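Local coordinates for protein glycerophosphodiester phosphodiesterase (PDB 1O1Z) that belongs to the glycerophosphodiester phosphodiesterase family of the TIM-barrel clan and comes from Thermotoga maritima, its single chain carrying a bound sodium ion, at residues K104-E109 with K127-S132; Y173-P178 with I199-W204; Y148-D153 with E168-Y173. One frame throughout, in Å; residues are numbered along the deposited sequence. Where two conformers were deposited one is given.

Contact 1 (K104-E109 with K127-S132); sequences KIINIE and KNLIFS
N107 reaches across to I130 and S132 on the neighbouring parallel strand, and its amide shows how one buried polar side chain can join two strands already paired through their backbones. CB lies against the carbonyl oxygen of I130. CG stands anti to the backbone N (chi1 171°), and the amide beyond it is used at both tips. ND2 gives one hydrogen bond to I130 O and a second to S132 OG, each 3.0 Å long. I130 O lies in the N107 amide plane, but this donor approaches it from above the carbonyl plane, 56° out of it. The same oxygen takes I108 N at 2.8 Å nearly along its C=O axis, so two donors grip it. OD1 completes the side chain by accepting from a water at 2.7 Å, and that water also binds S132 OG, closing a ring between the strands that holds the amide's rotation. H176 packs against N107 and S132 on this face.

The other face is hydrocarbon. L129 CD2 presses on I106 CB at 3.7 Å. I108 and F131 lie side by side and point the same way, with I108 CD1 3.8 Å from F131 CE1, approaching the ring obliquely. V96, F97 and L93 of helix 93-99 cover I106, I108 and L129, while F131 meets the ring of F143. The L129 side chain comes within about 4 Å of the bound sodium ion. Strands 105-110 and 129-133 are adjacent in the TIM barrel, joined by helix 116-123 as a beta-alpha-beta unit, with N107, I130 and S132 facing the interior.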
loop_
_atom_site.group_PDB
_atom_site.type_symbol
_atom_site.label_atom_id
_atom_site.label_comp_id
_atom_site.label_asym_id
_atom_site.label_seq_id
_atom_site.Cartn_x
_atom_site.Cartn_y
_atom_site.Cartn_z
ATOM N N LYS A 104 12.637 -0.954 -7.205
ATOM C CA LYS A 104 11.853 -0.281 -6.172
ATOM C C LYS A 104 10.599 -1.082 -5.891
ATOM O O LYS A 104 10.054 -1.760 -6.767
ATOM C CB LYS A 104 11.471 1.126 -6.630
ATOM C CG LYS A 104 12.622 1.993 -7.080
ATOM C CD LYS A 104 13.591 2.285 -5.989
ATOM C CE LYS A 104 14.884 2.913 -6.551
ATOM N NZ LYS A 104 15.735 3.375 -5.453
ATOM N N ILE A 105 10.111 -0.985 -4.662
ATOM C CA ILE A 105 8.938 -1.739 -4.225
ATOM C C ILE A 105 7.682 -1.008 -4.629
ATOM O O ILE A 105 7.574 0.224 -4.446
ATOM C CB ILE A 105 8.987 -1.903 -2.687
ATOM C CG1 ILE A 105 10.227 -2.720 -2.301
ATOM C CG2 ILE A 105 7.688 -2.443 -2.114
ATOM C CD1 ILE A 105 10.550 -2.671 -0.827
ATOM N N ILE A 106 6.694 -1.751 -5.101
ATOM C CA ILE A 106 5.357 -1.204 -5.256
ATOM C C ILE A 106 4.386 -2.030 -4.416
ATOM O O ILE A 106 4.224 -3.235 -4.643
ATOM C CB ILE A 106 4.887 -1.164 -6.711
ATOM C CG1 ILE A 106 5.843 -0.337 -7.583
ATOM C CG2 ILE A 106 3.516 -0.552 -6.806
ATOM C CD1 ILE A 106 5.520 -0.428 -9.075
ATOM N N ASN A 107 3.793 -1.394 -3.432
ATOM C CA ASN A 107 2.770 -1.983 -2.588
ATOM C C ASN A 107 1.440 -1.616 -3.207
ATOM O O ASN A 107 1.043 -0.469 -3.180
ATOM C CB ASN A 107 2.902 -1.468 -1.156
ATOM C CG ASN A 107 1.776 -1.846 -0.273
ATOM O OD1 ASN A 107 1.519 -1.132 0.702
ATOM N ND2 ASN A 107 1.103 -2.964 -0.555
ATOM N N ILE A 108 0.793 -2.605 -3.820
ATOM C CA ILE A 108 -0.490 -2.421 -4.482
ATOM C C ILE A 108 -1.604 -2.791 -3.532
ATOM O O ILE A 108 -1.763 -3.955 -3.206
ATOM C CB ILE A 108 -0.548 -3.324 -5.738
ATOM C CG1 ILE A 108 0.580 -3.012 -6.718
ATOM C CG2 ILE A 108 -1.883 -3.214 -6.447
ATOM C CD1 ILE A 108 0.776 -4.049 -7.793
ATOM N N GLU A 109 -2.394 -1.806 -3.110
ATOM C CA GLU A 109 -3.563 -2.064 -2.293
ATOM C C GLU A 109 -4.733 -2.319 -3.219
ATOM O O GLU A 109 -5.138 -1.456 -4.001
ATOM C CB GLU A 109 -3.879 -0.938 -1.306
ATOM C CG GLU A 109 -5.114 -1.303 -0.484
ATOM C CD GLU A 109 -5.618 -0.276 0.500
ATOM O OE1 GLU A 109 -4.911 0.701 0.804
ATOM O OE2 GLU A 109 -6.775 -0.460 0.955
ATOM N N LYS A 127 8.771 -7.971 -10.685
ATOM C CA LYS A 127 9.166 -8.284 -9.315
ATOM C C LYS A 127 9.001 -7.093 -8.332
ATOM O O LYS A 127 8.571 -5.993 -8.708
ATOM C CB LYS A 127 10.601 -8.815 -9.251
ATOM C CG LYS A 127 11.674 -7.769 -9.499
ATOM C CD LYS A 127 13.084 -8.267 -9.440
ATOM C CE LYS A 127 14.071 -7.153 -9.828
ATOM N NZ LYS A 127 15.438 -7.615 -10.071
ATOM N N ASN A 128 9.276 -7.358 -7.064
ATOM C CA ASN A 128 9.215 -6.363 -5.982
ATOM C C ASN A 128 7.835 -5.737 -5.796
ATOM O O ASN A 128 7.708 -4.541 -5.563
ATOM C CB ASN A 128 10.320 -5.311 -6.131
ATOM C CG ASN A 128 11.650 -5.822 -5.623
ATOM O OD1 ASN A 128 11.709 -6.429 -4.529
ATOM N ND2 ASN A 128 12.710 -5.541 -6.346
ATOM N N LEU A 129 6.816 -6.575 -5.811
ATOM C CA LEU A 129 5.457 -6.181 -5.512
ATOM C C LEU A 129 5.013 -6.762 -4.186
ATOM O O LEU A 129 5.387 -7.903 -3.835
ATOM C CB LEU A 129 4.509 -6.678 -6.591
ATOM C CG LEU A 129 4.831 -6.186 -7.973
ATOM C CD1 LEU A 129 3.858 -6.768 -8.960
ATOM C CD2 LEU A 129 4.836 -4.651 -8.063
ATOM N N ILE A 130 4.238 -5.982 -3.445
ATOM C CA ILE A 130 3.523 -6.443 -2.269
ATOM C C ILE A 130 2.053 -6.116 -2.475
ATOM O O ILE A 130 1.716 -4.959 -2.702
ATOM C CB ILE A 130 4.001 -5.747 -0.980
ATOM C CG1 ILE A 130 5.478 -5.975 -0.727
ATOM C CG2 ILE A 130 3.193 -6.261 0.215
ATOM C CD1 ILE A 130 6.074 -4.986 0.312
ATOM N N PHE A 131 1.184 -7.124 -2.447
ATOM C CA PHE A 131 -0.272 -6.928 -2.574
ATOM C C PHE A 131 -0.861 -6.826 -1.196
ATOM O O PHE A 131 -0.602 -7.681 -0.353
ATOM C CB PHE A 131 -0.915 -8.098 -3.325
ATOM C CG PHE A 131 -0.290 -8.318 -4.676
ATOM C CD1 PHE A 131 -0.617 -7.467 -5.741
ATOM C CD2 PHE A 131 0.666 -9.304 -4.872
ATOM C CE1 PHE A 131 -0.004 -7.671 -7.001
ATOM C CE2 PHE A 131 1.265 -9.468 -6.117
ATOM C CZ PHE A 131 0.902 -8.626 -7.175
ATOM N N SER A 132 -1.675 -5.818 -0.945
ATOM C CA SER A 132 -2.310 -5.705 0.337
ATOM C C SER A 132 -3.781 -5.395 0.159
ATOM O O SER A 132 -4.249 -4.993 -0.917
ATOM C CB SER A 132 -1.640 -4.642 1.205
ATOM O OG SER A 132 -1.647 -3.370 0.564
HETATM O O HOH W 1 8.281 -3.129 -8.358
HETATM O O HOH W 2 -0.695 -1.360 2.238
#

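Contact 2 (Y173-P178 with I199-W204)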
loop_
_atom_site.group_PDB
_atom_site.type_symbol
_atom_site.label_atom_id
_atom_site.label_comp_id
_atom_site.label_asym_id
_atom_site.label_seq_id
_atom_site.Cartn_x
_atom_site.Cartn_y
_atom_site.Cartn_z
ATOM N N TYR A 173 3.359 -12.481 3.931
ATOM C CA TYR A 173 4.674 -11.881 3.923
ATOM C C TYR A 173 4.776 -10.759 4.947
ATOM O O TYR A 173 5.787 -10.609 5.606
ATOM C CB TYR A 173 4.965 -11.314 2.517
ATOM C CG TYR A 173 6.173 -10.453 2.427
ATOM C CD1 TYR A 173 7.453 -11.003 2.479
ATOM C CD2 TYR A 173 6.042 -9.073 2.293
ATOM C CE1 TYR A 173 8.570 -10.188 2.392
ATOM C CE2 TYR A 173 7.148 -8.263 2.197
ATOM C CZ TYR A 173 8.412 -8.821 2.270
ATOM O OH TYR A 173 9.529 -8.001 2.168
ATOM N N SER A 174 3.734 -9.937 5.024
ATOM C CA SER A 174 3.781 -8.716 5.830
ATOM C C SER A 174 2.443 -8.455 6.521
ATOM O O SER A 174 1.388 -9.005 6.154
ATOM C CB SER A 174 4.156 -7.535 4.949
ATOM O OG SER A 174 3.294 -7.413 3.832
ATOM N N LEU A 175 2.524 -7.622 7.550
ATOM C CA LEU A 175 1.356 -7.095 8.244
ATOM C C LEU A 175 1.475 -5.585 8.221
ATOM O O LEU A 175 2.527 -5.052 8.534
ATOM C CB LEU A 175 1.315 -7.575 9.676
ATOM C CG LEU A 175 1.228 -9.090 9.836
ATOM C CD1 LEU A 175 1.391 -9.492 11.303
ATOM C CD2 LEU A 175 -0.096 -9.633 9.305
ATOM N N HIS A 176 0.398 -4.925 7.806
ATOM C CA HIS A 176 0.380 -3.480 7.620
ATOM C C HIS A 176 -0.561 -2.935 8.667
ATOM O O HIS A 176 -1.776 -3.026 8.531
ATOM C CB HIS A 176 -0.105 -3.154 6.204
ATOM C CG HIS A 176 0.779 -3.696 5.119
ATOM N ND1 HIS A 176 0.879 -3.097 3.882
ATOM C CD2 HIS A 176 1.599 -4.781 5.079
ATOM C CE1 HIS A 176 1.720 -3.792 3.124
ATOM N NE2 HIS A 176 2.163 -4.826 3.823
ATOM N N VAL A 177 0.021 -2.401 9.728
ATOM C CA VAL A 177 -0.724 -2.085 10.944
ATOM C C VAL A 177 -0.760 -0.575 11.160
ATOM O O VAL A 177 0.173 0.166 10.838
ATOM C CB VAL A 177 -0.140 -2.816 12.159
ATOM C CG1 VAL A 177 0.076 -4.305 11.840
ATOM C CG2 VAL A 177 1.121 -2.238 12.544
ATOM N N PRO A 178 -1.861 -0.070 11.682
ATOM C CA PRO A 178 -1.923 1.347 12.014
ATOM C C PRO A 178 -0.914 1.645 13.099
ATOM O O PRO A 178 -0.729 0.851 14.006
ATOM C CB PRO A 178 -3.348 1.542 12.519
ATOM C CG PRO A 178 -3.929 0.203 12.667
ATOM C CD PRO A 178 -3.108 -0.786 11.989
ATOM N N ILE A 199 7.908 -12.464 9.615
ATOM C CA ILE A 199 6.872 -11.587 9.026
ATOM C C ILE A 199 7.333 -10.137 9.099
ATOM O O ILE A 199 7.924 -9.707 10.109
ATOM C CB ILE A 199 5.532 -11.785 9.703
ATOM C CG1 ILE A 199 5.045 -13.220 9.457
ATOM C CG2 ILE A 199 4.499 -10.780 9.163
ATOM C CD1 ILE A 199 4.067 -13.679 10.417
ATOM N N VAL A 200 7.144 -9.405 8.006
ATOM C CA VAL A 200 7.593 -8.027 7.856
ATOM C C VAL A 200 6.496 -7.098 8.351
ATOM O O VAL A 200 5.353 -7.265 7.978
ATOM C CB VAL A 200 7.942 -7.719 6.361
ATOM C CG1 VAL A 200 8.241 -6.275 6.117
ATOM C CG2 VAL A 200 9.135 -8.577 5.938
ATOM N N ILE A 201 6.836 -6.166 9.232
ATOM C CA ILE A 201 5.843 -5.269 9.807
ATOM C C ILE A 201 5.971 -3.878 9.201
ATOM O O ILE A 201 7.016 -3.255 9.321
ATOM C CB ILE A 201 6.063 -5.161 11.349
ATOM C CG1 ILE A 201 6.111 -6.557 12.026
ATOM C CG2 ILE A 201 5.023 -4.224 11.944
ATOM C CD1 ILE A 201 4.884 -7.402 11.848
ATOM N N PHE A 202 4.910 -3.408 8.552
ATOM C CA PHE A 202 4.824 -2.048 8.026
ATOM C C PHE A 202 3.812 -1.297 8.877
ATOM O O PHE A 202 2.800 -1.863 9.327
ATOM C CB PHE A 202 4.318 -2.011 6.578
ATOM C CG PHE A 202 5.332 -2.391 5.546
ATOM C CD1 PHE A 202 5.523 -3.708 5.203
ATOM C CD2 PHE A 202 6.069 -1.398 4.870
ATOM C CE1 PHE A 202 6.463 -4.072 4.248
ATOM C CE2 PHE A 202 7.017 -1.774 3.918
ATOM C CZ PHE A 202 7.189 -3.113 3.604
ATOM N N VAL A 203 4.083 -0.023 9.116
ATOM C CA VAL A 203 3.107 0.851 9.759
ATOM C C VAL A 203 2.614 1.931 8.821
ATOM O O VAL A 203 3.343 2.376 7.972
ATOM C CB VAL A 203 3.628 1.447 11.075
ATOM C CG1 VAL A 203 3.934 0.335 12.038
ATOM C CG2 VAL A 203 4.825 2.333 10.863
ATOM N N TRP A 204 1.352 2.330 8.975
ATOM C CA TRP A 204 0.744 3.366 8.141
ATOM C C TRP A 204 -0.253 4.196 8.937
ATOM O O TRP A 204 -0.689 3.779 10.005
ATOM C CB TRP A 204 -0.004 2.723 6.971
ATOM C CG TRP A 204 -1.121 1.783 7.429
ATOM C CD1 TRP A 204 -0.981 0.478 7.755
ATOM C CD2 TRP A 204 -2.509 2.105 7.664
ATOM N NE1 TRP A 204 -2.185 -0.047 8.161
ATOM C CE2 TRP A 204 -3.145 0.923 8.103
ATOM C CE3 TRP A 204 -3.278 3.261 7.530
ATOM C CZ2 TRP A 204 -4.504 0.863 8.420
ATOM C CZ3 TRP A 204 -4.633 3.206 7.846
ATOM C CH2 TRP A 204 -5.230 2.009 8.287
#
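W204 lays one face of its indole over P178, whose CA stands 4.2 Å from the centroid of the five-membered ring in a CH-pi contact, 15° off the ring normal. CG lies between the backbone N and the carbonyl carbon (chi1 60°), and the indole beyond it reaches the neighbouring strand. There NE1 donates to H176 O at 3.0 Å; the oxygen lies near the indole plane, yet the N-H comes down on it from above the carbonyl plane. W204 N also bonds to V177 O, so backbone and side chain of one residue grip two successive carbonyls.

Two residues earlier in each strand, H176 and F202 run side by side. F202 CB sits over one face of the imidazole toward its rim, and F202 CD1 approaches H176 NE2 to 3.8 Å. That nitrogen shares a 2.8 Å hydrogen bond with S174 OG, which helps fix the turn of the ring. Strands 174-178 and 200-204 are parallel neighbours in the TIM barrel, linked by helix 185-196, and I130 of strand 129-133 meets S174 and F202 inside the barrel.

On the outward face L175 fits beside I201 and against I199, its CG 3.7 Å from I199 CG2, with F194 of the connecting helix behind. At the start of the pair, V200 CG2 lies over one face of the Y173 ring, 3.7 Å from CZ.

Contact 3 (Y148-D153 with E168-Y173)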
loop_
_atom_site.group_PDB
_atom_site.type_symbol
_atom_site.label_atom_id
_atom_site.label_comp_id
_atom_site.label_asym_id
_atom_site.label_seq_id
_atom_site.Cartn_x
_atom_site.Cartn_y
_atom_site.Cartn_z
ATOM N N TYR A 148 2.048 -10.958 0.046
ATOM C CA TYR A 148 0.929 -10.164 0.443
ATOM C C TYR A 148 0.984 -9.807 1.882
ATOM O O TYR A 148 1.639 -10.471 2.693
ATOM C CB TYR A 148 -0.397 -10.788 0.082
ATOM C CG TYR A 148 -0.785 -12.082 0.738
ATOM C CD1 TYR A 148 -1.331 -12.115 2.028
ATOM C CD2 TYR A 148 -0.768 -13.260 0.014
ATOM C CE1 TYR A 148 -1.776 -13.321 2.588
ATOM C CE2 TYR A 148 -1.242 -14.450 0.547
ATOM C CZ TYR A 148 -1.749 -14.471 1.847
ATOM O OH TYR A 148 -2.217 -15.666 2.336
ATOM N N GLY A 149 0.283 -8.705 2.149
ATOM C CA GLY A 149 0.236 -8.123 3.442
ATOM C C GLY A 149 -1.191 -7.836 3.849
ATOM O O GLY A 149 -1.989 -7.247 3.110
ATOM N N TYR A 150 -1.514 -8.248 5.058
ATOM C CA TYR A 150 -2.818 -7.948 5.612
ATOM C C TYR A 150 -2.847 -6.501 6.084
ATOM O O TYR A 150 -2.023 -6.121 6.903
ATOM C CB TYR A 150 -3.073 -8.817 6.829
ATOM C CG TYR A 150 -3.227 -10.310 6.607
ATOM C CD1 TYR A 150 -3.706 -10.842 5.409
ATOM C CD2 TYR A 150 -2.982 -11.182 7.660
ATOM C CE1 TYR A 150 -3.941 -12.221 5.287
ATOM C CE2 TYR A 150 -3.190 -12.528 7.533
ATOM C CZ TYR A 150 -3.634 -13.039 6.345
ATOM O OH TYR A 150 -3.830 -14.413 6.226
ATOM N N LEU A 151 -3.837 -5.722 5.643
ATOM C CA LEU A 151 -4.109 -4.417 6.219
ATOM C C LEU A 151 -5.066 -4.631 7.352
ATOM O O LEU A 151 -6.114 -5.241 7.159
ATOM C CB LEU A 151 -4.710 -3.468 5.188
ATOM C CG LEU A 151 -3.662 -2.823 4.305
ATOM C CD1 LEU A 151 -4.239 -2.340 2.965
ATOM C CD2 LEU A 151 -3.076 -1.636 5.084
ATOM N N ILE A 152 -4.729 -4.098 8.513
ATOM C CA ILE A 152 -5.521 -4.313 9.713
ATOM C C ILE A 152 -6.310 -3.071 10.087
ATOM O O ILE A 152 -5.744 -1.983 10.150
ATOM C CB ILE A 152 -4.566 -4.734 10.852
ATOM C CG1 ILE A 152 -3.732 -5.968 10.467
ATOM C CG2 ILE A 152 -5.341 -4.936 12.136
ATOM C CD1 ILE A 152 -2.618 -6.268 11.445
ATOM N N ASP A 153 -7.609 -3.241 10.322
ATOM C CA ASP A 153 -8.462 -2.165 10.829
ATOM C C ASP A 153 -9.131 -2.649 12.117
ATOM O O ASP A 153 -8.778 -3.719 12.639
ATOM C CB ASP A 153 -9.446 -1.657 9.745
ATOM C CG ASP A 153 -10.506 -2.682 9.335
ATOM O OD1 ASP A 153 -10.820 -3.595 10.118
ATOM O OD2 ASP A 153 -11.103 -2.631 8.232
ATOM N N GLU A 168 -0.432 -17.434 11.576
ATOM C CA GLU A 168 0.294 -18.718 11.647
ATOM C C GLU A 168 -0.064 -19.671 10.514
ATOM O O GLU A 168 0.806 -20.287 9.878
ATOM C CB GLU A 168 0.016 -19.388 12.998
ATOM C CG GLU A 168 0.649 -18.680 14.183
ATOM C CD GLU A 168 2.051 -19.177 14.508
ATOM O OE1 GLU A 168 2.683 -18.608 15.424
ATOM O OE2 GLU A 168 2.521 -20.137 13.860
ATOM N N LYS A 169 -1.358 -19.756 10.224
ATOM C CA LYS A 169 -1.874 -20.706 9.260
ATOM C C LYS A 169 -1.528 -20.313 7.821
ATOM O O LYS A 169 -1.226 -21.161 6.991
ATOM C CB LYS A 169 -3.401 -20.843 9.452
ATOM C CG LYS A 169 -4.122 -21.481 8.333
ATOM C CD LYS A 169 -5.574 -21.732 8.702
ATOM C CE LYS A 169 -6.114 -22.796 7.787
ATOM N NZ LYS A 169 -6.068 -22.304 6.371
ATOM N N GLU A 170 -1.604 -19.020 7.530
ATOM C CA GLU A 170 -1.527 -18.504 6.161
ATOM C C GLU A 170 -0.198 -17.902 5.775
ATOM O O GLU A 170 0.112 -17.809 4.588
ATOM C CB GLU A 170 -2.607 -17.458 5.928
ATOM C CG GLU A 170 -4.021 -17.978 6.085
ATOM C CD GLU A 170 -4.474 -19.026 5.066
ATOM O OE1 GLU A 170 -3.751 -19.276 4.076
ATOM O OE2 GLU A 170 -5.539 -19.627 5.318
ATOM N N ARG A 171 0.603 -17.512 6.765
ATOM C CA ARG A 171 1.934 -16.964 6.535
ATOM C C ARG A 171 1.949 -15.841 5.507
ATOM O O ARG A 171 2.609 -15.941 4.456
ATOM C CB ARG A 171 2.898 -18.088 6.134
ATOM C CG ARG A 171 2.784 -19.366 6.997
ATOM C CD ARG A 171 1.834 -20.445 6.430
ATOM N NE ARG A 171 2.207 -20.832 5.065
ATOM C CZ ARG A 171 1.391 -21.327 4.147
ATOM N NH1 ARG A 171 1.893 -21.635 2.953
ATOM N NH2 ARG A 171 0.094 -21.523 4.382
ATOM N N PRO A 172 1.273 -14.736 5.804
ATOM C CA PRO A 172 1.440 -13.544 4.968
ATOM C C PRO A 172 2.891 -13.101 5.015
ATOM O O PRO A 172 3.605 -13.274 6.009
ATOM C CB PRO A 172 0.538 -12.500 5.639
ATOM C CG PRO A 172 0.530 -12.923 7.074
ATOM C CD PRO A 172 0.473 -14.444 7.011
ATOM N N TYR A 173 3.359 -12.481 3.931
ATOM C CA TYR A 173 4.674 -11.881 3.923
ATOM C C TYR A 173 4.776 -10.759 4.947
ATOM O O TYR A 173 5.787 -10.609 5.606
ATOM C CB TYR A 173 4.965 -11.314 2.517
ATOM C CG TYR A 173 6.173 -10.453 2.427
ATOM C CD1 TYR A 173 7.453 -11.003 2.479
ATOM C CD2 TYR A 173 6.042 -9.073 2.293
ATOM C CE1 TYR A 173 8.570 -10.188 2.392
ATOM C CE2 TYR A 173 7.148 -8.263 2.197
ATOM C CZ TYR A 173 8.412 -8.821 2.270
ATOM O OH TYR A 173 9.529 -8.001 2.168
HETATM O O HOH W 3 2.521 -13.721 1.185
#
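Y148 and Y173 bring their CA atoms to 5.4 Å where the chain, having left helix 160-170 at R171 with a positive phi, turns alongside the start of strand 148-151. A water finishes this junction, accepting from Y148 N at 3.0 Å and from Y173 N, so that it ties the two backbones together; the same water lies over one face of the Y148 ring, toward its rim.

P172 packs against both tyrosines. Its CB stands over the centre of the Y150 ring, 4.2 Å from the centroid and only 9° off the ring normal, a CH-pi contact in which proline and tyrosine cross at about a right angle. P172 CG extends the overlap to the ring atom Y150 CE2 at 3.8 Å. The same CB also touches the second tyrosine, at 3.9 Å from Y148 CE1, although it meets that ring obliquely. In Y148 the bond to CB points away from 168-173 and CG lies between the backbone N and the carbonyl carbon (chi1 65°); the ring beyond comes back to the proline.

Both phenol tips then reach the last turn of the helix. Y150 OH rests 3.3 Å from E170 CB, and Y148 OH comes near the same carbon from another direction. Their polar needs are met beyond the two segments: Y150 OH bonds to D140, Y148 OH to K144, and K144 also forms a salt bridge with E170 OE1. The other carboxylate oxygen of E170 is paired with K169 NZ, which meets it from above the carboxylate plane. The contact packs the end of helix 160-170 and the proline after it against strand 148-151, within the beta-alpha-beta crossover that leads to strand 174-178 in the (beta/alpha) barrel.

Overall arrangement
All three contacts are largely buried, but contact 1 lies closest to the middle of the chain and contact 3 farthest from it. Contacts 1 and 2 each pair parallel strands of one barrel sheet, and they touch inside the barrel. Contact 3 instead joins a strand to the helix-to-strand connection outside it. Strand 148-151 stands between the other two, neighbouring 129-133 on one side and 174-178 on the other, and Y173 belongs to contacts 2 and 3 alike. Chemistry follows place: amide, hydroxyl and imidazole groups share the inward faces with I130 and F202, whereas the 148-153 with 168-173 contact relies on tyrosine-proline packing with ion pairs at its outer margin.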